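PDB 6GWI: putrescine aminotransferase from Halomonas elongata DSM 2581, which probably transfers amino groups from amines such as putrescine to keto acceptors, using pyridoxal-5'-phosphate as cofactor in the class III aminotransferase family. Local coordinates for residues R110-G115 / F314-T319. Residues are numbered along the deposited sequence; the frame is centred on the assembly and turned at random.
Sequences RVFFTG and FFHGFT. With PLP (pyridoxal-5'-phosphate), chain C.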
loop_
_atom_site.group_PDB
_atom_site.type_symbol
_atom_site.label_atom_id
_atom_site.label_comp_id
_atom_site.label_asym_id
_atom_site.label_seq_id
_atom_site.Cartn_x
_atom_site.Cartn_y
_atom_site.Cartn_z
ATOM N N ARG B 110 2.992 12.139 16.710
ATOM C CA ARG B 110 2.613 12.412 15.328
ATOM C C ARG B 110 2.451 11.105 14.566
ATOM O O ARG B 110 2.991 10.064 14.947
ATOM C CB ARG B 110 3.636 13.315 14.624
ATOM C CG ARG B 110 3.615 14.746 15.136
ATOM C CD ARG B 110 4.890 15.485 14.798
ATOM N NE ARG B 110 4.955 16.783 15.464
ATOM C CZ ARG B 110 5.682 17.045 16.549
ATOM N NH1 ARG B 110 6.427 16.103 17.117
ATOM N NH2 ARG B 110 5.665 18.264 17.069
ATOM N N VAL B 111 1.667 11.165 13.493
ATOM C CA VAL B 111 1.423 10.001 12.651
ATOM C C VAL B 111 1.491 10.417 11.188
ATOM O O VAL B 111 1.015 11.491 10.805
ATOM C CB VAL B 111 0.067 9.336 12.974
ATOM C CG1 VAL B 111 -1.088 10.278 12.673
ATOM C CG2 VAL B 111 -0.078 8.031 12.199
ATOM N N PHE B 112 2.109 9.563 10.380
ATOM C CA PHE B 112 2.079 9.644 8.925
ATOM C C PHE B 112 1.226 8.481 8.431
ATOM O O PHE B 112 1.529 7.320 8.731
ATOM C CB PHE B 112 3.491 9.570 8.345
ATOM C CG PHE B 112 3.560 9.853 6.869
ATOM C CD1 PHE B 112 3.109 8.919 5.948
ATOM C CD2 PHE B 112 4.097 11.040 6.401
ATOM C CE1 PHE B 112 3.176 9.172 4.589
ATOM C CE2 PHE B 112 4.168 11.297 5.042
ATOM C CZ PHE B 112 3.708 10.361 4.136
ATOM N N PHE B 113 0.159 8.784 7.703
ATOM C CA PHE B 113 -0.780 7.749 7.297
ATOM C C PHE B 113 -0.335 7.069 6.008
ATOM O O PHE B 113 0.258 7.689 5.121
ATOM C CB PHE B 113 -2.187 8.328 7.122
ATOM C CG PHE B 113 -2.839 8.728 8.415
ATOM C CD1 PHE B 113 -3.169 7.776 9.365
ATOM C CD2 PHE B 113 -3.126 10.055 8.678
ATOM C CE1 PHE B 113 -3.769 8.143 10.555
ATOM C CE2 PHE B 113 -3.724 10.425 9.865
ATOM C CZ PHE B 113 -4.049 9.468 10.802
ATOM N N THR B 114 -0.620 5.768 5.930
ATOM C CA THR B 114 -0.389 4.967 4.738
ATOM C C THR B 114 -1.602 4.068 4.529
ATOM O O THR B 114 -2.579 4.126 5.283
ATOM C CB THR B 114 0.882 4.115 4.852
ATOM O OG1 THR B 114 0.688 3.096 5.840
ATOM C CG2 THR B 114 2.065 4.966 5.246
ATOM N N GLY B 115 -1.525 3.201 3.524
ATOM C CA GLY B 115 -2.611 2.285 3.240
ATOM C C GLY B 115 -2.436 0.895 3.814
ATOM O O GLY B 115 -3.414 0.151 3.939
ATOM N N PHE B 314 9.047 16.618 2.839
ATOM C CA PHE B 314 9.336 15.187 2.767
ATOM C C PHE B 314 8.635 14.654 1.520
ATOM O O PHE B 314 7.405 14.539 1.493
ATOM C CB PHE B 314 8.862 14.494 4.045
ATOM C CG PHE B 314 9.260 13.045 4.157
ATOM C CD1 PHE B 314 10.495 12.600 3.714
ATOM C CD2 PHE B 314 8.394 12.130 4.739
ATOM C CE1 PHE B 314 10.849 11.264 3.833
ATOM C CE2 PHE B 314 8.741 10.801 4.860
ATOM C CZ PHE B 314 9.971 10.367 4.409
ATOM N N PHE B 315 9.415 14.339 0.479
ATOM C CA PHE B 315 8.855 13.955 -0.822
ATOM C C PHE B 315 8.441 12.484 -0.767
ATOM O O PHE B 315 9.063 11.593 -1.352
ATOM C CB PHE B 315 9.851 14.210 -1.944
ATOM C CG PHE B 315 10.083 15.664 -2.226
ATOM C CD1 PHE B 315 9.279 16.344 -3.125
ATOM C CD2 PHE B 315 11.106 16.348 -1.594
ATOM C CE1 PHE B 315 9.489 17.685 -3.385
ATOM C CE2 PHE B 315 11.324 17.687 -1.850
ATOM C CZ PHE B 315 10.513 18.358 -2.748
ATOM N N HIS B 316 7.341 12.251 -0.061
ATOM C CA HIS B 316 6.910 10.907 0.278
ATOM C C HIS B 316 5.418 10.929 0.573
ATOM O O HIS B 316 4.913 11.890 1.155
ATOM C CB HIS B 316 7.674 10.372 1.493
ATOM C CG HIS B 316 7.274 8.986 1.880
ATOM N ND1 HIS B 316 7.720 7.871 1.205
ATOM C CD2 HIS B 316 6.449 8.531 2.852
ATOM C CE1 HIS B 316 7.198 6.789 1.751
ATOM N NE2 HIS B 316 6.419 7.162 2.750
ATOM N N GLY B 317 4.728 9.879 0.163
ATOM C CA GLY B 317 3.337 9.707 0.542
ATOM C C GLY B 317 2.549 9.006 -0.543
ATOM O O GLY B 317 3.033 8.758 -1.645
ATOM N N PHE B 318 1.300 8.688 -0.204
ATOM C CA PHE B 318 0.449 7.864 -1.051
ATOM C C PHE B 318 -0.897 8.533 -1.279
ATOM O O PHE B 318 -1.448 9.179 -0.382
ATOM C CB PHE B 318 0.264 6.481 -0.416
ATOM C CG PHE B 318 1.564 5.827 -0.032
ATOM C CD1 PHE B 318 2.290 5.092 -0.957
ATOM C CD2 PHE B 318 2.080 5.984 1.245
ATOM C CE1 PHE B 318 3.496 4.506 -0.605
ATOM C CE2 PHE B 318 3.288 5.404 1.598
ATOM C CZ PHE B 318 3.992 4.664 0.674
ATOM N N THR B 319 -1.421 8.360 -2.494
ATOM C CA THR B 319 -2.718 8.897 -2.887
ATOM C C THR B 319 -3.763 8.672 -1.801
ATOM O O THR B 319 -4.527 9.584 -1.467
ATOM C CB THR B 319 -3.164 8.251 -4.207
ATOM O OG1 THR B 319 -2.248 8.597 -5.254
ATOM C CG2 THR B 319 -4.549 8.711 -4.594
HETATM N N1 PLP C . 2.097 5.395 -10.725
HETATM C C2 PLP C . 1.570 6.557 -11.245
HETATM C C2A PLP C . 1.687 6.813 -12.721
HETATM C C3 PLP C . 0.936 7.472 -10.403
HETATM O O3 PLP C . 0.420 8.627 -10.934
HETATM C C4 PLP C . 0.828 7.218 -9.033
HETATM C C4A PLP C . -0.269 7.890 -8.249
HETATM C C5 PLP C . 1.371 6.038 -8.528
HETATM C C6 PLP C . 1.999 5.133 -9.374
HETATM C C5A PLP C . 1.292 5.720 -7.052
HETATM O O4P PLP C . -0.004 5.335 -6.650
HETATM P P PLP C . -0.373 5.424 -5.082
HETATM O O1P PLP C . -0.305 6.875 -4.655
HETATM O O2P PLP C . 0.629 4.606 -4.293
HETATM O O3P PLP C . -1.777 4.895 -4.877
#
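Phe112, near the end of strand 108-114, drives its ring tip against the 314-319 loop, where CZ meets His316 CD2 at 3.5 Å. CG stands anti to the backbone N (chi1 -171°), which carries the ring across to the loop. His316 O and Gly317 CA both lie at the phenyl edge, in its plane. The imidazole is tilted 44° from the phenyl ring, an oblique pairing, while Phe112 CE2 reaches Phe314 CD2 at 4.3 Å. Gly317, with no side chain, lets the loop backbone pass close to the phenyl edge, at backbone angles where a CB would collide with His316 O. Farther along the strand, Thr114 CG2 lies 3.9 Å from Phe318 CE2, the two side chains side by side and pointing the same way.

Polar groups bond outward instead. Both imidazole nitrogens of His316 are engaged by helix 117-134, ND1 with Arg126 and NE2 with Thr123, which fixes the rotation of the ring; Thr114 OG1 bonds to Ser116 O.

Beyond Phe318 the loop grips the cofactor phosphate: Thr319 N donates to PLP O1P at 2.8 Å, nearly straight at 166°, and Thr319 OG1 donates to the same oxygen at 2.7 Å. Gly117 N and Ser118 OG of the second subunit bind this PLP too. The phosphate site is thus shared across the dimer interface, an arrangement characteristic of fold-type I PLP enzymes, to which class III aminotransferases belong.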